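Local coordinates for protein proline iminopeptidase (Streptomyces halstedii, PDB 3WMR) that probably works as an amidohydrolase on polyketide substrates and belongs to a family of alpha/beta hydrolases that includes prolyl aminopeptidases, at residues A[121-126]-A[301-306]; A[148-153]-A[291-296]; A[202-207]-A[211-216]; A[260-263]-A[267-270]; A[289-292]-A[297-300]. All coordinates share one frame; numbering follows the deposited sequence.

How the contacts relate
Contacts 2, 4 and 5 lie close round the predicted catalytic triad of an alpha/beta hydrolase; contact 1 lies below it on the strand leading to the nucleophile, and contact 3, in the helical region inserted between strands 143-149 and 258-263, reaches it through Val203. Contact 1 spans the longest loop of chain, and all the others fall between its ends; contacts 3 and 4 follow one another inside the loop of contact 2, which shares Ser291 and Ser292 with contact 5. Neighbouring strands 120-125, 143-149 and 258-263 carry contacts 1, 2 and 4. The centres of contacts 2 and 4 are about 5 Å apart. The strand ends and loops that carry the predicted triad are thereby brought together.

Contact 1: residues A[121-126]-A[301-306]; sequences VLFGQS and ERFHEV
Behind Phe303, which meets Phe123 across the contact, the same helix carries a surface salt bridge: Arg302 NH1 donates to Glu305 OE1 at 3.2 Å, with the acceptor close to the guanidinium plane and the carboxylate oxygen approached on its anti side. Val306 CG2 lies 3.5 Å above one face of that guanidinium, toward its rim, so the arginine is flanked by an apolar branch as well as a charge. The contact proper is apolar. Phe123 projects from strand 120-125 and Phe303 from helix 300-312, the two side chains coming from opposite directions. Each has CG anti to its backbone N (chi1 175° in both), which extends the ring away from its own backbone and into the gap between strand and helix. Their leading atoms meet: Phe123 CZ and Phe303 CZ are 3.6 Å apart, and Phe123 CE1 is equally near Phe303 CZ. Phe123 CZ lies at the edge of the Phe303 ring, near its plane. The ring planes stand at 86°, with centroids 5.8 Å apart, an oblique meeting. Met66, Val147, Ala149 and Met307 also touch Phe123, while Leu261 packs on Phe303. Strand 120-125 runs into Ser126, the predicted nucleophile, whose positive phi and GxSxG surroundings fit the nucleophile elbow of this fold. The helix, not the interface, is divided: its charges pair on the exposed side, and the contact itself is hydrocarbon, so it probably relies on burial and ring fit, with no polar bond fixing its direction.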
# COMPACT_ATOMS: atom_id res chain seq x y z
N VAL A 121 13.03 -6.65 -6.13
CA VAL A 121 11.63 -7.05 -6.31
C VAL A 121 10.79 -5.98 -5.62
O VAL A 121 11.22 -5.43 -4.60
CB VAL A 121 11.39 -8.45 -5.71
CG1 VAL A 121 9.95 -8.93 -5.89
CG2 VAL A 121 12.33 -9.46 -6.35
N LEU A 122 9.65 -5.62 -6.19
CA LEU A 122 8.75 -4.66 -5.55
C LEU A 122 7.48 -5.32 -5.04
O LEU A 122 6.84 -6.11 -5.75
CB LEU A 122 8.33 -3.53 -6.50
CG LEU A 122 9.32 -2.47 -6.98
CD1 LEU A 122 8.54 -1.45 -7.80
CD2 LEU A 122 10.03 -1.78 -5.83
N PHE A 123 7.14 -5.02 -3.78
CA PHE A 123 5.85 -5.38 -3.18
C PHE A 123 5.16 -4.07 -2.85
O PHE A 123 5.70 -3.23 -2.14
CB PHE A 123 6.07 -6.19 -1.90
CG PHE A 123 4.82 -6.51 -1.13
CD1 PHE A 123 4.15 -7.70 -1.33
CD2 PHE A 123 4.32 -5.62 -0.19
CE1 PHE A 123 3.01 -8.00 -0.60
CE2 PHE A 123 3.18 -5.92 0.57
CZ PHE A 123 2.53 -7.11 0.36
N GLY A 124 3.98 -3.86 -3.40
CA GLY A 124 3.27 -2.60 -3.20
C GLY A 124 1.92 -2.92 -2.62
O GLY A 124 1.17 -3.67 -3.21
N GLN A 125 1.65 -2.39 -1.43
CA GLN A 125 0.39 -2.64 -0.73
C GLN A 125 -0.52 -1.43 -0.81
O GLN A 125 -0.08 -0.34 -0.49
CB GLN A 125 0.72 -2.97 0.74
CG GLN A 125 -0.34 -3.80 1.44
CD GLN A 125 -1.46 -2.97 2.00
OE1 GLN A 125 -1.35 -1.76 2.13
NE2 GLN A 125 -2.56 -3.63 2.39
N SER A 126 -1.76 -1.60 -1.29
CA SER A 126 -2.73 -0.49 -1.40
C SER A 126 -2.24 0.50 -2.45
O SER A 126 -1.81 0.08 -3.53
CB SER A 126 -2.98 0.16 0.00
OG SER A 126 -3.50 1.49 -0.01
N GLU A 301 0.96 -16.68 8.45
CA GLU A 301 1.70 -17.81 7.90
C GLU A 301 1.36 -18.06 6.43
O GLU A 301 2.26 -18.28 5.63
CB GLU A 301 1.43 -19.07 8.72
CG GLU A 301 1.90 -18.93 10.16
CD GLU A 301 1.10 -19.77 11.13
OE1 GLU A 301 1.73 -20.35 12.04
OE2 GLU A 301 -0.14 -19.87 10.99
N ARG A 302 0.08 -18.02 6.09
CA ARG A 302 -0.34 -18.26 4.71
C ARG A 302 0.17 -17.16 3.73
O ARG A 302 0.56 -17.46 2.61
CB ARG A 302 -1.87 -18.38 4.63
CG ARG A 302 -2.43 -18.69 3.25
CD ARG A 302 -1.85 -19.97 2.68
NE ARG A 302 -2.10 -20.11 1.24
CZ ARG A 302 -1.42 -20.93 0.43
NH1 ARG A 302 -0.44 -21.70 0.90
NH2 ARG A 302 -1.72 -20.97 -0.86
N PHE A 303 0.17 -15.92 4.19
CA PHE A 303 0.73 -14.83 3.43
C PHE A 303 2.23 -15.04 3.17
O PHE A 303 2.72 -14.89 2.03
CB PHE A 303 0.49 -13.50 4.15
CG PHE A 303 1.16 -12.34 3.49
CD1 PHE A 303 0.47 -11.57 2.55
CD2 PHE A 303 2.47 -12.02 3.78
CE1 PHE A 303 1.09 -10.51 1.92
CE2 PHE A 303 3.09 -10.96 3.17
CZ PHE A 303 2.40 -10.20 2.23
N HIS A 304 2.95 -15.40 4.23
CA HIS A 304 4.37 -15.74 4.14
C HIS A 304 4.61 -16.85 3.11
O HIS A 304 5.45 -16.68 2.24
CB HIS A 304 4.90 -16.16 5.51
CG HIS A 304 6.32 -16.63 5.48
ND1 HIS A 304 7.38 -15.80 5.77
CD2 HIS A 304 6.85 -17.84 5.21
CE1 HIS A 304 8.51 -16.48 5.68
NE2 HIS A 304 8.21 -17.72 5.33
N GLU A 305 3.89 -17.97 3.24
CA GLU A 305 4.00 -19.08 2.29
C GLU A 305 3.76 -18.62 0.84
O GLU A 305 4.47 -19.03 -0.08
CB GLU A 305 3.02 -20.20 2.62
CG GLU A 305 3.37 -21.02 3.86
CD GLU A 305 2.26 -21.97 4.29
OE1 GLU A 305 1.17 -21.97 3.66
OE2 GLU A 305 2.48 -22.73 5.26
N VAL A 306 2.74 -17.79 0.64
CA VAL A 306 2.38 -17.36 -0.71
C VAL A 306 3.50 -16.50 -1.29
O VAL A 306 3.94 -16.73 -2.40
CB VAL A 306 1.04 -16.62 -0.73
CG1 VAL A 306 0.81 -15.93 -2.08
CG2 VAL A 306 -0.09 -17.60 -0.46

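Contact 2: residues A[148-153]-A[291-296]; sequences VANAPA and SSHVPH
Asn150 and His293 bring the two backbones closest, with their CA atoms 5.7 Å apart, where strand 143-149 has just ended and a loop is about to enter helix 295-298. Positive phi and psi at Asn150 turn the chain out of the strand direction. Its CB lies over one face of the His293 imidazole in CH-pi contact, 3.9 Å from the ring centroid and 30° off the ring normal. Asn150 O stands 3.1 Å from His293 CE1. In alpha/beta hydrolases the histidine of the catalytic triad sits on a loop following the last strand, and His293 is the predicted counterpart here: its ND1 is hydrogen-bonded to Asp266 OD1, and its side chain touches Ser126. CG of His293 is anti to the backbone N (chi1 -159°), which swings the ring toward Asn150. Beyond CB, the Asn150 amide sits between the histidine backbone and a proline, its CG 3.1 Å from His293 O and 3.8 Å from Pro295 CD. A glycine here would remove CB from the imidazole face and would probably open a gap between His293 O and Pro295, the ring then relying more on Asp266. Pro295 approaches from the opposite direction, at the start of helix 295-298.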
# COMPACT_ATOMS: atom_id res chain seq x y z
N VAL A 148 1.38 -6.67 -6.35
CA VAL A 148 0.37 -5.66 -6.05
C VAL A 148 -0.64 -6.33 -5.11
O VAL A 148 -1.46 -7.15 -5.53
CB VAL A 148 -0.30 -5.08 -7.32
CG1 VAL A 148 0.75 -4.37 -8.17
CG2 VAL A 148 -1.02 -6.14 -8.13
N ALA A 149 -0.51 -5.96 -3.84
CA ALA A 149 -1.24 -6.55 -2.74
C ALA A 149 -2.30 -5.58 -2.22
O ALA A 149 -1.95 -4.48 -1.81
CB ALA A 149 -0.27 -6.89 -1.62
N ASN A 150 -3.57 -6.00 -2.24
CA ASN A 150 -4.66 -5.20 -1.68
C ASN A 150 -4.73 -3.85 -2.37
O ASN A 150 -4.99 -2.82 -1.75
CB ASN A 150 -4.50 -5.03 -0.17
CG ASN A 150 -4.02 -6.31 0.50
OD1 ASN A 150 -4.75 -7.30 0.55
ND2 ASN A 150 -2.80 -6.30 0.96
N ALA A 151 -4.48 -3.88 -3.67
CA ALA A 151 -4.31 -2.64 -4.43
C ALA A 151 -5.23 -2.62 -5.62
O ALA A 151 -5.16 -3.51 -6.46
CB ALA A 151 -2.87 -2.50 -4.87
N PRO A 152 -6.08 -1.57 -5.74
CA PRO A 152 -6.97 -1.45 -6.89
C PRO A 152 -6.22 -0.96 -8.12
O PRO A 152 -5.18 -0.34 -7.98
CB PRO A 152 -7.94 -0.36 -6.44
CG PRO A 152 -7.09 0.57 -5.65
CD PRO A 152 -6.08 -0.33 -4.93
N ALA A 153 -6.76 -1.22 -9.31
CA ALA A 153 -6.19 -0.68 -10.56
C ALA A 153 -6.74 0.70 -10.88
O ALA A 153 -6.16 1.43 -11.68
CB ALA A 153 -6.46 -1.62 -11.72
N SER A 291 -8.75 -13.28 5.05
CA SER A 291 -8.12 -11.97 5.14
C SER A 291 -9.01 -10.92 4.48
O SER A 291 -9.87 -11.24 3.64
CB SER A 291 -6.74 -11.96 4.46
OG SER A 291 -5.80 -12.82 5.08
N SER A 292 -8.81 -9.67 4.88
CA SER A 292 -9.32 -8.52 4.14
C SER A 292 -8.14 -7.75 3.57
O SER A 292 -7.48 -8.22 2.65
CB SER A 292 -10.22 -7.65 5.04
OG SER A 292 -9.50 -7.14 6.15
N HIS A 293 -7.87 -6.57 4.11
CA HIS A 293 -6.90 -5.65 3.51
C HIS A 293 -5.48 -5.86 4.01
O HIS A 293 -4.53 -5.37 3.38
CB HIS A 293 -7.35 -4.21 3.78
CG HIS A 293 -6.76 -3.21 2.84
ND1 HIS A 293 -7.04 -3.21 1.49
CD2 HIS A 293 -5.95 -2.16 3.06
CE1 HIS A 293 -6.41 -2.20 0.92
NE2 HIS A 293 -5.73 -1.55 1.84
N VAL A 294 -5.31 -6.58 5.12
CA VAL A 294 -3.98 -6.79 5.68
C VAL A 294 -3.68 -8.26 5.95
O VAL A 294 -3.44 -8.64 7.10
CB VAL A 294 -3.76 -5.94 6.95
CG1 VAL A 294 -3.66 -4.47 6.58
CG2 VAL A 294 -4.86 -6.16 7.98
N PRO A 295 -3.65 -9.10 4.89
CA PRO A 295 -3.41 -10.55 5.01
C PRO A 295 -2.09 -10.95 5.69
O PRO A 295 -1.99 -12.03 6.30
CB PRO A 295 -3.46 -11.04 3.57
CG PRO A 295 -3.24 -9.84 2.71
CD PRO A 295 -3.78 -8.68 3.48
N HIS A 296 -1.08 -10.09 5.58
CA HIS A 296 0.17 -10.30 6.26
C HIS A 296 0.03 -10.30 7.81
O HIS A 296 0.94 -10.71 8.48
CB HIS A 296 1.21 -9.27 5.83
CG HIS A 296 0.84 -7.86 6.15
ND1 HIS A 296 -0.08 -7.14 5.40
CD2 HIS A 296 1.28 -7.03 7.11
CE1 HIS A 296 -0.20 -5.93 5.91
NE2 HIS A 296 0.63 -5.83 6.94

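Contact 3: residues A[202-207]-A[211-216]; sequences HVCRIV and RDFAAT
Cys204 and Phe213 have the nearest CA atoms, 8.4 Å apart, where the irregular chain following helix 189-202 passes the first turn of helix 211-222. Phe213 bridges that gap. Its CG is anti to the backbone N (chi1 -175°), and the ring therefore reaches well clear of its own helix to meet both Cys204 and Val203. Cys204 lies over one face: CB is 4.1 Å from the ring centroid, in CH-pi contact, and SG is 4.5 Å from the same centroid, also close to the ring normal. The thiol thus adds a sulfur-aromatic contact to the methylene one. Val203 approaches differently, its side chain crossing that of Phe213 at about a right angle and its CG1 coming to 3.8 Å from Phe213 CZ, an oblique approach at the far end of the ring. This helical region, inserted between strands 143-149 and 258-263, probably corresponds to the cap found in peptidase S33 enzymes, and the Val203 side chain comes within about 4 Å of that of His293, the predicted proton donor. A serine in place of Phe213 would probably deprive the Cys204 sulfur of its aromatic partner and leave a gap beside Val203. Trp209 meets the Phe213 ring edge-to-face from the intervening chain. Farther out, Arg211 NH2 donates to Asp212 OD1 at 2.7 Å in a salt bridge between adjacent residues.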
# COMPACT_ATOMS: atom_id res chain seq x y z
N HIS A 202 -13.63 -5.19 6.17
CA HIS A 202 -12.87 -5.09 4.93
C HIS A 202 -11.47 -4.48 5.03
O HIS A 202 -10.73 -4.51 4.05
CB HIS A 202 -13.69 -4.29 3.90
CG HIS A 202 -15.09 -4.78 3.72
ND1 HIS A 202 -16.18 -4.06 4.14
CD2 HIS A 202 -15.57 -5.92 3.18
CE1 HIS A 202 -17.28 -4.74 3.88
NE2 HIS A 202 -16.94 -5.87 3.29
N VAL A 203 -11.07 -3.95 6.19
CA VAL A 203 -9.74 -3.33 6.30
C VAL A 203 -8.81 -4.12 7.22
O VAL A 203 -7.67 -4.44 6.85
CB VAL A 203 -9.81 -1.85 6.73
CG1 VAL A 203 -8.42 -1.29 6.95
CG2 VAL A 203 -10.53 -1.01 5.66
N CYS A 204 -9.29 -4.41 8.43
CA CYS A 204 -8.55 -5.21 9.40
C CYS A 204 -9.53 -5.93 10.31
O CYS A 204 -10.15 -5.31 11.19
CB CYS A 204 -7.61 -4.34 10.25
SG CYS A 204 -6.60 -5.30 11.41
N ARG A 205 -9.68 -7.22 10.08
CA ARG A 205 -10.61 -8.03 10.86
C ARG A 205 -10.10 -8.37 12.27
O ARG A 205 -10.86 -8.89 13.09
CB ARG A 205 -10.97 -9.29 10.08
CG ARG A 205 -11.76 -8.97 8.82
CD ARG A 205 -11.67 -10.06 7.78
NE ARG A 205 -12.61 -11.14 8.03
CZ ARG A 205 -13.91 -11.11 7.75
NH1 ARG A 205 -14.48 -10.01 7.24
NH2 ARG A 205 -14.66 -12.17 8.00
N ILE A 206 -8.85 -8.06 12.58
CA ILE A 206 -8.35 -8.28 13.93
C ILE A 206 -8.58 -7.04 14.78
O ILE A 206 -8.06 -5.95 14.46
CB ILE A 206 -6.85 -8.65 13.98
CG1 ILE A 206 -6.57 -9.85 13.09
CG2 ILE A 206 -6.45 -8.98 15.43
CD1 ILE A 206 -5.09 -10.06 12.80
N VAL A 207 -9.34 -7.23 15.87
CA VAL A 207 -9.65 -6.19 16.85
C VAL A 207 -9.50 -6.83 18.25
O VAL A 207 -9.97 -7.94 18.44
CB VAL A 207 -11.10 -5.70 16.68
CG1 VAL A 207 -11.49 -4.72 17.77
CG2 VAL A 207 -11.29 -5.08 15.29
N ARG A 211 -0.62 -3.98 16.90
CA ARG A 211 0.17 -2.78 17.19
C ARG A 211 0.73 -2.12 15.92
O ARG A 211 0.75 -0.89 15.78
CB ARG A 211 1.33 -3.12 18.12
CG ARG A 211 2.07 -1.89 18.64
CD ARG A 211 3.57 -2.14 18.68
NE ARG A 211 4.13 -2.12 17.34
CZ ARG A 211 4.68 -1.07 16.74
NH1 ARG A 211 4.77 0.11 17.35
NH2 ARG A 211 5.15 -1.20 15.49
N ASP A 212 1.24 -2.96 15.02
CA ASP A 212 1.79 -2.46 13.78
C ASP A 212 0.73 -1.68 12.98
O ASP A 212 1.05 -0.65 12.39
CB ASP A 212 2.38 -3.61 12.95
CG ASP A 212 3.64 -4.18 13.57
OD1 ASP A 212 4.28 -3.49 14.39
OD2 ASP A 212 4.00 -5.33 13.23
N PHE A 213 -0.51 -2.17 12.98
CA PHE A 213 -1.61 -1.47 12.29
C PHE A 213 -1.93 -0.15 13.01
O PHE A 213 -2.00 0.92 12.38
CB PHE A 213 -2.85 -2.38 12.17
CG PHE A 213 -3.98 -1.78 11.36
CD1 PHE A 213 -4.03 -1.94 9.97
CD2 PHE A 213 -4.96 -1.01 11.97
CE1 PHE A 213 -5.04 -1.35 9.22
CE2 PHE A 213 -5.99 -0.44 11.22
CZ PHE A 213 -6.02 -0.61 9.84
N ALA A 214 -2.06 -0.22 14.34
CA ALA A 214 -2.30 0.97 15.14
C ALA A 214 -1.16 1.99 15.00
O ALA A 214 -1.41 3.21 14.87
CB ALA A 214 -2.48 0.58 16.60
N ALA A 215 0.08 1.49 14.99
CA ALA A 215 1.22 2.38 14.84
C ALA A 215 1.07 3.27 13.60
O ALA A 215 1.19 4.49 13.69
CB ALA A 215 2.52 1.59 14.78
N THR A 216 0.77 2.65 12.46
CA THR A 216 0.61 3.42 11.22
C THR A 216 -0.60 4.37 11.30
O THR A 216 -0.51 5.54 10.90
CB THR A 216 0.55 2.50 9.98
OG1 THR A 216 1.88 2.15 9.59
CG2 THR A 216 -0.12 3.18 8.81

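Contact 4: residues A[260-263]-A[267-270]; sequences VLIG and EATP
Across this contact Ile262 meets mainly the backbone of Ala268. Its CG2 lies 3.7 Å from Ala268 O, and its CD1 stands at the same distance from that oxygen, so two methyl groups of one isoleucine crowd the same end of the carbonyl, beyond its oxygen. Ala268 O is buried here and has no hydrogen-bonding partner in the model, which probably carries an energetic cost. Ile262 CD1 also reaches the next turn of chain, 4.1 Å from Pro270 CD and 4.0 Å from Pro270 N. The isoleucine holds CG1 between its backbone N and carbonyl carbon (chi1 60°), the crowded position, and CD1 is thereby carried to Pro270. On the facing side, Ala268 is the centre of an inverse gamma turn, which bends the chain sharply enough to present its carbonyl to the strand. A second shell fixes that turn: Asp266, a predicted active-site residue, accepts from Ala268 N with OD1 and from Gly263 N with OD2, tying both segments to one carboxylate. Thr269, at the N-cap of helix 270-279, caps a backbone N with its side chain and also bonds to Glu161 OE1. Strand 258-263 runs between strands 143-149 and 283-288; Val273 of helix 270-279 and Tyr285 of strand 283-288 touch Ile262, and Trp158 of helix 155-166 packs on Ala268.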
# COMPACT_ATOMS: atom_id res chain seq x y z
N VAL A 260 -1.03 -10.65 -8.15
CA VAL A 260 -2.12 -9.95 -7.49
C VAL A 260 -2.51 -10.76 -6.26
O VAL A 260 -2.83 -11.94 -6.39
CB VAL A 260 -3.34 -9.79 -8.40
CG1 VAL A 260 -4.50 -9.13 -7.64
CG2 VAL A 260 -2.98 -8.98 -9.64
N LEU A 261 -2.47 -10.13 -5.09
CA LEU A 261 -2.77 -10.79 -3.83
C LEU A 261 -3.76 -9.91 -3.09
O LEU A 261 -3.45 -8.76 -2.78
CB LEU A 261 -1.50 -10.97 -3.00
CG LEU A 261 -1.62 -11.83 -1.72
CD1 LEU A 261 -0.30 -12.54 -1.47
CD2 LEU A 261 -2.02 -11.03 -0.49
N ILE A 262 -4.94 -10.46 -2.83
CA ILE A 262 -5.97 -9.76 -2.08
C ILE A 262 -6.53 -10.71 -1.04
O ILE A 262 -6.28 -11.93 -1.07
CB ILE A 262 -7.11 -9.23 -2.99
CG1 ILE A 262 -7.78 -10.38 -3.73
CG2 ILE A 262 -6.58 -8.21 -4.00
CD1 ILE A 262 -9.05 -9.99 -4.45
N GLY A 263 -7.26 -10.14 -0.08
CA GLY A 263 -8.06 -10.95 0.85
C GLY A 263 -9.44 -11.19 0.27
O GLY A 263 -9.94 -10.37 -0.49
N GLU A 267 -11.53 -4.78 0.94
CA GLU A 267 -12.06 -3.59 0.24
C GLU A 267 -11.52 -3.49 -1.20
O GLU A 267 -12.20 -2.95 -2.09
CB GLU A 267 -11.73 -2.31 1.02
CG GLU A 267 -10.30 -2.17 1.49
CD GLU A 267 -10.01 -0.84 2.12
OE1 GLU A 267 -10.97 -0.11 2.46
OE2 GLU A 267 -8.83 -0.50 2.28
N ALA A 268 -10.30 -3.99 -1.41
CA ALA A 268 -9.75 -4.17 -2.75
C ALA A 268 -10.38 -5.44 -3.33
O ALA A 268 -9.80 -6.54 -3.23
CB ALA A 268 -8.23 -4.26 -2.71
N THR A 269 -11.59 -5.28 -3.87
CA THR A 269 -12.42 -6.42 -4.25
C THR A 269 -11.93 -7.03 -5.54
O THR A 269 -11.13 -6.41 -6.25
CB THR A 269 -13.89 -6.01 -4.50
OG1 THR A 269 -13.95 -5.05 -5.57
CG2 THR A 269 -14.55 -5.47 -3.23
N PRO A 270 -12.40 -8.26 -5.85
CA PRO A 270 -12.08 -8.87 -7.14
C PRO A 270 -12.32 -7.95 -8.32
O PRO A 270 -11.51 -7.93 -9.25
CB PRO A 270 -12.99 -10.08 -7.17
CG PRO A 270 -13.02 -10.52 -5.74
CD PRO A 270 -13.05 -9.23 -4.95

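Contact 5: residues A[289-292]-A[297-300]; sequences ENSS and LEEP
Glu299 lies along Ser291 for most of its length, with CB 3.6 Å and CG 3.2 Å from Ser291 OG, and CD still near that hydroxyl. CG is anti to the carbonyl carbon (chi1 -64°) and the chain is extended beyond it, bringing the carboxylate to the backbone of residues 289-291. At the tip, OE2 accepts two bonds. Ser291 OG donates to Glu299 OE2 at 2.9 Å on its anti side, while Asn290 N reaches Glu299 OE2 at 2.7 Å from well above the carboxylate plane, 53° out of it. Glu299 OE1 accepts a hydrogen bond from a water at 2.6 Å, which in turn accepts from Glu289 N. These bonds hold the loop joining strand 283-288 to helix 295-298, which bears the predicted catalytic histidine of the alpha/beta hydrolase fold. Further along the loop, Ser292 is clasped by Glu298. There Ser292 OG donates to the syn lone pair of Glu298 OE2 at 2.6 Å, and Ser292 N donates to Glu298 OE1 at 2.7 Å from above the plane. Both oxygens of Glu298 are thus engaged by one serine, and OE2 also accepts from Arg205 N of the loop after helix 189-202. The Glu289 carboxylate instead forms a salt bridge with Arg264.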
# COMPACT_ATOMS: atom_id res chain seq x y z
N GLU A 289 -8.31 -16.42 1.98
CA GLU A 289 -9.74 -16.60 2.26
C GLU A 289 -10.21 -16.11 3.61
O GLU A 289 -11.40 -15.89 3.80
CB GLU A 289 -10.11 -18.08 2.09
CG GLU A 289 -9.89 -18.63 0.68
CD GLU A 289 -10.73 -17.95 -0.40
OE1 GLU A 289 -11.67 -17.19 -0.07
OE2 GLU A 289 -10.43 -18.16 -1.59
N ASN A 290 -9.29 -15.91 4.55
CA ASN A 290 -9.65 -15.37 5.86
C ASN A 290 -9.02 -14.02 6.13
O ASN A 290 -8.82 -13.63 7.30
CB ASN A 290 -9.28 -16.38 6.95
CG ASN A 290 -9.95 -17.72 6.74
OD1 ASN A 290 -11.07 -17.81 6.24
ND2 ASN A 290 -9.25 -18.78 7.10
N SER A 291 -8.75 -13.28 5.05
CA SER A 291 -8.12 -11.97 5.14
C SER A 291 -9.01 -10.92 4.48
O SER A 291 -9.87 -11.24 3.64
CB SER A 291 -6.74 -11.96 4.46
OG SER A 291 -5.80 -12.82 5.08
N SER A 292 -8.81 -9.67 4.88
CA SER A 292 -9.32 -8.52 4.14
C SER A 292 -8.14 -7.75 3.57
O SER A 292 -7.48 -8.22 2.65
CB SER A 292 -10.22 -7.65 5.04
OG SER A 292 -9.50 -7.14 6.15
N LEU A 297 -1.09 -9.77 8.31
CA LEU A 297 -1.42 -9.74 9.74
C LEU A 297 -2.52 -10.74 10.05
O LEU A 297 -2.47 -11.44 11.06
CB LEU A 297 -1.87 -8.33 10.14
CG LEU A 297 -0.74 -7.30 10.27
CD1 LEU A 297 -1.29 -5.90 10.45
CD2 LEU A 297 0.18 -7.66 11.43
N GLU A 298 -3.51 -10.79 9.17
CA GLU A 298 -4.68 -11.61 9.35
C GLU A 298 -4.40 -13.08 9.14
O GLU A 298 -4.94 -13.92 9.88
CB GLU A 298 -5.80 -11.14 8.41
CG GLU A 298 -6.30 -9.75 8.78
CD GLU A 298 -7.04 -9.06 7.65
OE1 GLU A 298 -6.64 -9.23 6.49
OE2 GLU A 298 -8.05 -8.39 7.94
N GLU A 299 -3.58 -13.41 8.15
CA GLU A 299 -3.15 -14.79 7.93
C GLU A 299 -1.64 -14.81 7.80
O GLU A 299 -1.10 -15.01 6.71
CB GLU A 299 -3.80 -15.37 6.67
CG GLU A 299 -5.30 -15.47 6.77
CD GLU A 299 -5.90 -16.21 5.59
OE1 GLU A 299 -5.71 -17.43 5.54
OE2 GLU A 299 -6.57 -15.58 4.74
N PRO A 300 -0.94 -14.59 8.93
CA PRO A 300 0.50 -14.34 8.89
C PRO A 300 1.28 -15.42 8.16
O PRO A 300 2.17 -15.13 7.35
CB PRO A 300 0.91 -14.28 10.36
CG PRO A 300 -0.34 -14.12 11.14
CD PRO A 300 -1.46 -14.67 10.31
O HOH W 1 -6.18 -18.38 3.21